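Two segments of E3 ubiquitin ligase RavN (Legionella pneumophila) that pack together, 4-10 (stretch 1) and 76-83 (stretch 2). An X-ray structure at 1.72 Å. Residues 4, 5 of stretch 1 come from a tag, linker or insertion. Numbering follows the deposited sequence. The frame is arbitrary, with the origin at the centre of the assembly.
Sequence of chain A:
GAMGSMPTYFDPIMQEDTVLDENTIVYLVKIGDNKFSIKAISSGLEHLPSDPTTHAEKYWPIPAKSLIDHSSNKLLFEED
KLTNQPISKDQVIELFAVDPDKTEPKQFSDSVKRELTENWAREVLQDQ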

# COMPACT_ATOMS: atom_id res chain seq x y z
N GLY A 4 -13.85 2.88 -22.64
CA GLY A 4 -12.67 3.41 -22.01
C GLY A 4 -12.17 2.51 -20.90
O GLY A 4 -12.70 1.42 -20.63
N SER A 5 -11.11 2.97 -20.25
CA SER A 5 -10.64 2.29 -19.06
C SER A 5 -9.96 3.29 -18.13
O SER A 5 -9.51 4.35 -18.56
CB SER A 5 -9.67 1.15 -19.40
OG SER A 5 -8.43 1.67 -19.78
N MET A 6 -9.93 2.94 -16.86
CA MET A 6 -9.22 3.68 -15.84
C MET A 6 -8.25 2.73 -15.14
O MET A 6 -8.54 1.53 -15.03
CB MET A 6 -10.21 4.27 -14.82
CG MET A 6 -11.09 5.35 -15.39
SD MET A 6 -10.11 6.85 -15.55
CE MET A 6 -10.15 7.41 -13.85
N PRO A 7 -7.10 3.22 -14.70
CA PRO A 7 -6.19 2.36 -13.92
C PRO A 7 -6.89 1.83 -12.68
O PRO A 7 -7.54 2.58 -11.96
CB PRO A 7 -5.04 3.31 -13.55
CG PRO A 7 -5.13 4.44 -14.50
CD PRO A 7 -6.57 4.59 -14.87
N THR A 8 -6.75 0.53 -12.44
CA THR A 8 -7.35 -0.10 -11.27
C THR A 8 -6.30 -0.86 -10.47
O THR A 8 -5.20 -1.17 -10.95
CB THR A 8 -8.49 -1.06 -11.63
OG1 THR A 8 -7.96 -2.21 -12.31
CG2 THR A 8 -9.54 -0.36 -12.50
N TYR A 9 -6.66 -1.16 -9.22
CA TYR A 9 -5.89 -2.03 -8.36
C TYR A 9 -6.84 -3.03 -7.71
O TYR A 9 -8.02 -2.73 -7.50
CB TYR A 9 -5.15 -1.24 -7.27
CG TYR A 9 -6.05 -0.52 -6.27
CD1 TYR A 9 -6.68 0.68 -6.61
CD2 TYR A 9 -6.24 -1.03 -4.98
CE1 TYR A 9 -7.50 1.34 -5.70
CE2 TYR A 9 -7.04 -0.37 -4.07
CZ TYR A 9 -7.67 0.81 -4.42
OH TYR A 9 -8.48 1.45 -3.51
N PHE A 10 -6.33 -4.23 -7.43
CA PHE A 10 -7.10 -5.22 -6.68
C PHE A 10 -7.05 -4.85 -5.21
O PHE A 10 -6.05 -5.09 -4.52
CB PHE A 10 -6.55 -6.63 -6.90
CG PHE A 10 -7.40 -7.70 -6.28
CD1 PHE A 10 -8.56 -8.12 -6.90
CD2 PHE A 10 -7.06 -8.27 -5.06
CE1 PHE A 10 -9.36 -9.10 -6.33
CE2 PHE A 10 -7.85 -9.25 -4.48
CZ PHE A 10 -9.00 -9.67 -5.12
N LEU A 76 4.55 -0.98 -13.93
CA LEU A 76 3.58 -0.90 -12.85
C LEU A 76 2.19 -1.40 -13.24
O LEU A 76 1.45 -1.88 -12.38
CB LEU A 76 3.48 0.54 -12.35
CG LEU A 76 4.79 1.14 -11.82
CD1 LEU A 76 4.67 2.65 -11.61
CD2 LEU A 76 5.18 0.45 -10.52
N PHE A 77 1.82 -1.29 -14.51
CA PHE A 77 0.47 -1.63 -14.96
C PHE A 77 0.52 -2.55 -16.16
O PHE A 77 1.28 -2.30 -17.11
CB PHE A 77 -0.33 -0.37 -15.29
CG PHE A 77 -0.70 0.45 -14.10
CD1 PHE A 77 0.16 1.44 -13.63
CD2 PHE A 77 -1.90 0.24 -13.43
CE1 PHE A 77 -0.17 2.20 -12.53
CE2 PHE A 77 -2.24 1.00 -12.33
CZ PHE A 77 -1.37 1.99 -11.88
N GLU A 78 -0.29 -3.60 -16.13
CA GLU A 78 -0.46 -4.52 -17.26
C GLU A 78 -1.94 -4.52 -17.62
O GLU A 78 -2.76 -5.09 -16.90
CB GLU A 78 0.02 -5.93 -16.91
CG GLU A 78 1.11 -6.01 -15.84
CD GLU A 78 2.43 -5.39 -16.27
OE1 GLU A 78 3.25 -5.06 -15.39
OE2 GLU A 78 2.65 -5.23 -17.50
N GLU A 79 -2.27 -3.86 -18.73
CA GLU A 79 -3.66 -3.70 -19.18
C GLU A 79 -4.48 -2.91 -18.17
O GLU A 79 -5.60 -3.28 -17.81
CB GLU A 79 -4.31 -5.06 -19.48
CG GLU A 79 -3.53 -5.93 -20.46
CD GLU A 79 -4.42 -6.54 -21.52
OE1 GLU A 79 -4.88 -5.80 -22.41
OE2 GLU A 79 -4.66 -7.77 -21.46
N ASP A 80 -3.89 -1.81 -17.69
CA ASP A 80 -4.50 -0.86 -16.76
C ASP A 80 -4.78 -1.47 -15.38
O ASP A 80 -5.59 -0.93 -14.63
CB ASP A 80 -5.79 -0.26 -17.33
CG ASP A 80 -5.60 1.15 -17.85
OD1 ASP A 80 -4.50 1.72 -17.65
OD2 ASP A 80 -6.54 1.70 -18.47
N LYS A 81 -4.11 -2.57 -15.03
CA LYS A 81 -4.20 -3.15 -13.70
C LYS A 81 -2.83 -3.11 -13.03
O LYS A 81 -1.81 -3.45 -13.65
CB LYS A 81 -4.70 -4.60 -13.74
CG LYS A 81 -6.16 -4.72 -14.13
CD LYS A 81 -6.55 -6.16 -14.45
CE LYS A 81 -6.89 -6.95 -13.19
NZ LYS A 81 -7.99 -7.94 -13.43
N LEU A 82 -2.81 -2.68 -11.77
CA LEU A 82 -1.57 -2.55 -11.02
C LEU A 82 -0.85 -3.89 -10.93
O LEU A 82 -1.46 -4.91 -10.59
CB LEU A 82 -1.85 -2.01 -9.62
CG LEU A 82 -0.63 -1.71 -8.76
CD1 LEU A 82 0.23 -0.61 -9.37
CD2 LEU A 82 -1.05 -1.34 -7.34
N THR A 83 0.44 -3.89 -11.26
CA THR A 83 1.21 -5.11 -11.21
C THR A 83 1.37 -5.60 -9.78
O THR A 83 1.29 -4.83 -8.81
CB THR A 83 2.60 -4.90 -11.84
OG1 THR A 83 3.26 -6.17 -11.97
CG2 THR A 83 3.44 -3.99 -10.97

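The two stretches are joined mainly through the backbone of Thr8. Its N donates to the O of Asp80 at 2.9 Å, with an N-H...O angle of 164°. Its O accepts from the N of Leu82, also at 2.9 Å, at 152°. Both polar backbone atoms of Thr8 are thus satisfied by residues that flank Lys81, and Thr8 and Lys81 form a single beta bridge with their CA atoms 5.0 Å apart.

Each acceptor also receives a CA-H...O contact. Pro7 CA lies 3.4 Å from Asp80 O, and Lys81 CA lies 3.5 Å from Thr8 O. Pro7 has no backbone N-H, so it leaves no donor unsatisfied here; its CA-H contact supplements the hydrogen bond from Thr8 N to the same Asp80 O.

Stretch 2 turns back on itself, and backbone hydrogen bonds link its two arms. Glu78 N donates to Lys81 O at 2.9 Å, and Lys81 N returns a weak bond to Glu78 O at 3.4 Å. Thr83 N donates to Leu76 O at 2.5 Å. The backbone N and O of Lys81 are therefore used within its own stretch, while its NZ is hydrogen-bonded elsewhere in the structure. Thr8 OG1 comes 3.6 Å from Lys81 CG, a packing contact with the aliphatic part of the lysine.

Apolar side chains fill in beside the bridge. Pro7 CB meets Phe77 CE2 at 3.8 Å, and Thr8 O lies at the edge of the buried Phe77 ring. Leu82 points toward stretch 1, and its CD2 sits 4.1 Å from Tyr9 CB. The Tyr9 ring leads away from this contact.

In all, 330 Å² is buried, summed over both sides. Asp80 is the residue most covered, at 86 Å². Ser5, a tag residue, has its OG modelled 2.3 Å from Asp80 OD2, which is too close to count as a hydrogen bond.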